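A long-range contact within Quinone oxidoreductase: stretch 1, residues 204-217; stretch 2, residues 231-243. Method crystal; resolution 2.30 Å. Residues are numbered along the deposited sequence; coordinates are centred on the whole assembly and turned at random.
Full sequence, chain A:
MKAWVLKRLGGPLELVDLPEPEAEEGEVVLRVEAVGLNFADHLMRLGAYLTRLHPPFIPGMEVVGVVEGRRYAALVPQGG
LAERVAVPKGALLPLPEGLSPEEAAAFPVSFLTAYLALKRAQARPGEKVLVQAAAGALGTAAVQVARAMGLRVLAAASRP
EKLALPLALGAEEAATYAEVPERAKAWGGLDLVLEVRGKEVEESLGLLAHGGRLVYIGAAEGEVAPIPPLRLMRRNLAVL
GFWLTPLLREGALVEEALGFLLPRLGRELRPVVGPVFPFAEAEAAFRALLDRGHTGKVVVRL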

# COMPACT_ATOMS: atom_id res chain seq x y z
N SER A 204 7.86 -10.58 16.78
CA SER A 204 8.57 -10.06 15.62
C SER A 204 9.88 -9.45 16.07
O SER A 204 10.89 -9.55 15.38
CB SER A 204 7.73 -8.99 14.91
OG SER A 204 6.58 -9.56 14.31
N LEU A 205 9.87 -8.81 17.24
CA LEU A 205 11.07 -8.19 17.78
C LEU A 205 12.11 -9.25 18.10
O LEU A 205 13.31 -8.99 18.03
CB LEU A 205 10.73 -7.39 19.04
CG LEU A 205 10.01 -6.05 18.80
CD1 LEU A 205 9.44 -5.54 20.11
CD2 LEU A 205 10.99 -5.03 18.21
N GLY A 206 11.66 -10.45 18.45
CA GLY A 206 12.59 -11.52 18.76
C GLY A 206 13.33 -12.03 17.54
O GLY A 206 14.32 -12.76 17.67
N LEU A 207 12.87 -11.65 16.35
CA LEU A 207 13.47 -12.09 15.10
C LEU A 207 14.62 -11.19 14.68
O LEU A 207 15.42 -11.54 13.81
CB LEU A 207 12.44 -12.08 13.98
CG LEU A 207 11.08 -12.75 14.21
CD1 LEU A 207 10.15 -12.42 13.04
CD2 LEU A 207 11.26 -14.25 14.37
N LEU A 208 14.70 -10.01 15.29
CA LEU A 208 15.72 -9.03 14.95
C LEU A 208 17.11 -9.27 15.52
O LEU A 208 17.26 -9.78 16.63
CB LEU A 208 15.26 -7.63 15.38
CG LEU A 208 14.03 -7.07 14.65
CD1 LEU A 208 13.48 -5.88 15.42
CD2 LEU A 208 14.43 -6.67 13.23
N ALA A 209 18.12 -8.91 14.74
CA ALA A 209 19.51 -9.02 15.16
C ALA A 209 19.89 -7.65 15.74
O ALA A 209 19.11 -6.70 15.65
CB ALA A 209 20.40 -9.34 13.96
N HIS A 210 21.07 -7.56 16.34
CA HIS A 210 21.53 -6.30 16.93
C HIS A 210 21.37 -5.15 15.94
O HIS A 210 21.74 -5.27 14.77
CB HIS A 210 23.01 -6.43 17.36
N GLY A 211 20.84 -4.03 16.41
CA GLY A 211 20.64 -2.88 15.55
C GLY A 211 19.40 -3.00 14.67
O GLY A 211 19.15 -2.13 13.82
N GLY A 212 18.62 -4.05 14.87
CA GLY A 212 17.43 -4.25 14.05
C GLY A 212 16.32 -3.24 14.22
O GLY A 212 16.19 -2.61 15.27
N ARG A 213 15.50 -3.07 13.18
CA ARG A 213 14.39 -2.15 13.30
C ARG A 213 13.09 -2.66 12.70
O ARG A 213 13.06 -3.21 11.59
CB ARG A 213 14.74 -0.77 12.71
CG ARG A 213 15.59 -0.77 11.47
CD ARG A 213 16.96 -0.17 11.75
NE ARG A 213 18.03 -1.14 11.50
CZ ARG A 213 18.65 -1.30 10.33
NH1 ARG A 213 18.33 -0.55 9.28
NH2 ARG A 213 19.60 -2.22 10.22
N LEU A 214 12.03 -2.49 13.47
CA LEU A 214 10.69 -2.90 13.08
C LEU A 214 9.87 -1.66 12.71
O LEU A 214 9.82 -0.69 13.46
CB LEU A 214 10.02 -3.64 14.24
CG LEU A 214 8.63 -4.24 13.98
CD1 LEU A 214 8.54 -5.61 14.65
CD2 LEU A 214 7.53 -3.31 14.49
N VAL A 215 9.23 -1.71 11.54
CA VAL A 215 8.40 -0.62 11.07
C VAL A 215 6.96 -1.06 11.25
O VAL A 215 6.51 -2.00 10.61
CB VAL A 215 8.65 -0.31 9.58
CG1 VAL A 215 7.81 0.87 9.14
CG2 VAL A 215 10.13 -0.02 9.35
N TYR A 216 6.23 -0.39 12.13
CA TYR A 216 4.85 -0.75 12.39
C TYR A 216 3.92 -0.06 11.40
O TYR A 216 3.62 1.13 11.53
CB TYR A 216 4.49 -0.39 13.83
CG TYR A 216 3.27 -1.10 14.35
CD1 TYR A 216 1.99 -0.59 14.11
CD2 TYR A 216 3.39 -2.26 15.10
CE1 TYR A 216 0.85 -1.23 14.61
CE2 TYR A 216 2.26 -2.92 15.61
CZ TYR A 216 1.00 -2.39 15.36
OH TYR A 216 -0.11 -3.02 15.88
N ILE A 217 3.47 -0.82 10.42
CA ILE A 217 2.57 -0.32 9.39
C ILE A 217 1.15 -0.86 9.57
O ILE A 217 0.19 -0.28 9.06
CB ILE A 217 3.07 -0.71 7.99
CG1 ILE A 217 4.50 -0.21 7.80
CG2 ILE A 217 2.15 -0.12 6.92
CD1 ILE A 217 5.17 -0.72 6.54
N ARG A 231 13.27 -5.05 25.95
CA ARG A 231 13.61 -6.07 24.96
C ARG A 231 14.36 -5.32 23.87
O ARG A 231 15.20 -5.88 23.16
CB ARG A 231 12.34 -6.70 24.40
N LEU A 232 14.06 -4.02 23.76
CA LEU A 232 14.68 -3.15 22.76
C LEU A 232 16.11 -2.75 23.10
O LEU A 232 16.92 -2.52 22.21
CB LEU A 232 13.86 -1.87 22.61
CG LEU A 232 12.39 -2.02 22.22
CD1 LEU A 232 11.74 -0.65 22.27
CD2 LEU A 232 12.28 -2.64 20.83
N MSE A 233 16.40 -2.65 24.40
CA MSE A 233 17.72 -2.25 24.85
C MSE A 233 18.84 -3.24 24.57
O MSE A 233 19.83 -2.90 23.93
CB MSE A 233 17.70 -1.95 26.35
CG MSE A 233 16.84 -0.77 26.76
SE MSE A 233 17.13 -0.35 28.64
CE MSE A 233 15.81 -1.54 29.41
N ARG A 234 18.69 -4.46 25.06
CA ARG A 234 19.70 -5.49 24.88
C ARG A 234 20.31 -5.48 23.48
O ARG A 234 21.53 -5.56 23.34
CB ARG A 234 19.12 -6.87 25.18
N ARG A 235 19.48 -5.36 22.45
CA ARG A 235 20.01 -5.38 21.09
C ARG A 235 19.95 -4.05 20.35
O ARG A 235 20.12 -4.01 19.13
CB ARG A 235 19.30 -6.46 20.27
CG ARG A 235 19.59 -7.87 20.78
CD ARG A 235 19.20 -8.93 19.78
NE ARG A 235 19.81 -10.22 20.11
CZ ARG A 235 19.77 -11.29 19.33
NH1 ARG A 235 19.15 -11.25 18.15
NH2 ARG A 235 20.37 -12.41 19.72
N ASN A 236 19.73 -2.96 21.08
CA ASN A 236 19.64 -1.64 20.46
C ASN A 236 18.63 -1.68 19.31
O ASN A 236 18.92 -1.23 18.21
CB ASN A 236 21.01 -1.21 19.93
CG ASN A 236 21.94 -0.76 21.05
OD1 ASN A 236 22.85 -1.49 21.46
ND2 ASN A 236 21.71 0.45 21.55
N LEU A 237 17.45 -2.22 19.59
CA LEU A 237 16.40 -2.34 18.59
C LEU A 237 15.56 -1.07 18.53
O LEU A 237 15.56 -0.28 19.47
CB LEU A 237 15.49 -3.53 18.93
CG LEU A 237 16.17 -4.89 19.09
CD1 LEU A 237 15.17 -5.93 19.59
CD2 LEU A 237 16.75 -5.32 17.74
N ALA A 238 14.85 -0.89 17.43
CA ALA A 238 13.99 0.28 17.29
C ALA A 238 12.64 -0.12 16.73
O ALA A 238 12.51 -1.09 15.98
CB ALA A 238 14.65 1.30 16.36
N VAL A 239 11.61 0.62 17.12
CA VAL A 239 10.27 0.39 16.62
C VAL A 239 9.84 1.73 16.03
O VAL A 239 9.81 2.74 16.73
CB VAL A 239 9.29 -0.01 17.73
CG1 VAL A 239 7.87 -0.11 17.15
CG2 VAL A 239 9.69 -1.36 18.31
N LEU A 240 9.53 1.74 14.74
CA LEU A 240 9.13 2.96 14.06
C LEU A 240 7.68 2.88 13.63
O LEU A 240 7.30 1.98 12.88
CB LEU A 240 10.02 3.20 12.84
CG LEU A 240 11.53 3.19 13.07
CD1 LEU A 240 12.01 1.77 13.29
CD2 LEU A 240 12.25 3.78 11.86
N GLY A 241 6.86 3.80 14.12
CA GLY A 241 5.46 3.82 13.75
C GLY A 241 5.43 4.46 12.39
O GLY A 241 6.21 5.39 12.12
N PHE A 242 4.55 4.00 11.52
CA PHE A 242 4.49 4.55 10.18
C PHE A 242 3.08 4.83 9.68
O PHE A 242 2.18 4.01 9.85
CB PHE A 242 5.21 3.59 9.21
CG PHE A 242 5.25 4.08 7.79
CD1 PHE A 242 4.14 3.97 6.96
CD2 PHE A 242 6.39 4.70 7.29
CE1 PHE A 242 4.16 4.47 5.67
CE2 PHE A 242 6.43 5.21 6.00
CZ PHE A 242 5.31 5.10 5.19
N TRP A 243 2.89 6.00 9.08
CA TRP A 243 1.61 6.39 8.51
C TRP A 243 1.91 7.28 7.31
O TRP A 243 2.45 8.38 7.45
CB TRP A 243 0.75 7.14 9.54
CG TRP A 243 -0.62 7.43 9.01
CD1 TRP A 243 -1.31 6.70 8.09
CD2 TRP A 243 -1.47 8.53 9.37
NE1 TRP A 243 -2.53 7.28 7.84
CE2 TRP A 243 -2.66 8.40 8.62
CE3 TRP A 243 -1.34 9.62 10.25
CZ2 TRP A 243 -3.71 9.32 8.72
CZ3 TRP A 243 -2.39 10.53 10.35
CH2 TRP A 243 -3.56 10.37 9.59
O HOH W 1 18.06 -0.23 15.76
O HOH W 2 0.64 2.33 8.56

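Strands 212-216 and 238-241 lie side by side and parallel, their directions 20° apart, with Arg 213, Leu 214, Val 215 and Tyr 216 registered against Ala 238, Val 239, Leu 240 and Gly 241. As is usual for parallel strands, alternate residues of each supply both N and O to the neighbour. Ala 238 N donates to Gly 212 O (3.1 Å), and Ala 238 O accepts from Leu 214 N (2.9 Å); Leu 240 N then donates to Leu 214 O (2.8 Å), and Leu 240 O accepts from Tyr 216 N (2.7 Å). Phe 242 N closes the ladder on Tyr 216 O (3.0 Å). Beyond it, water 2 donates to both Ile 217 O (2.7 Å) and Phe 242 O (2.6 Å), bridging two carbonyls that could not bond each other.

Before the strands, the type II turn from Ala 209 to Gly 212 is held by Gly 212 N to Ala 209 O (2.8 Å). Its Gly 211 N donates almost straight to Arg 235 O (2.8 Å, 176°), while Gly 211 O accepts from Arg 213 NE (2.8 Å). At phi 79° a CB on Gly 211 would jam against the preceding carbonyl. Arg 235 also reaches back with its side chain: NH1 donates to Leu 208 O (2.8 Å), which lies near the guanidinium plane. Water 1 lies 3.1 Å from Gly 212 O and 2.8 Å from Asn 236 O, where it can donate to either, though it has more acceptors in reach than protons.

Apolar side chains fill in around this polar frame. Leu 205 CD2 meets Leu 232 CD2 (3.8 Å) and Val 239 CG2 (3.9 Å), and Leu 237 CD2 packs on Leu 208 CB (3.6 Å). Leu 214 and Val 239 share one sheet face, CD2 to CG1 4.2 Å; on the other, Arg 213 CB rests against Leu 240 CD1 (3.8 Å). Past the strand end, Phe 242 CB packs against Val 215 CG1 (3.8 Å) and Ile 217 CG1 (4.1 Å).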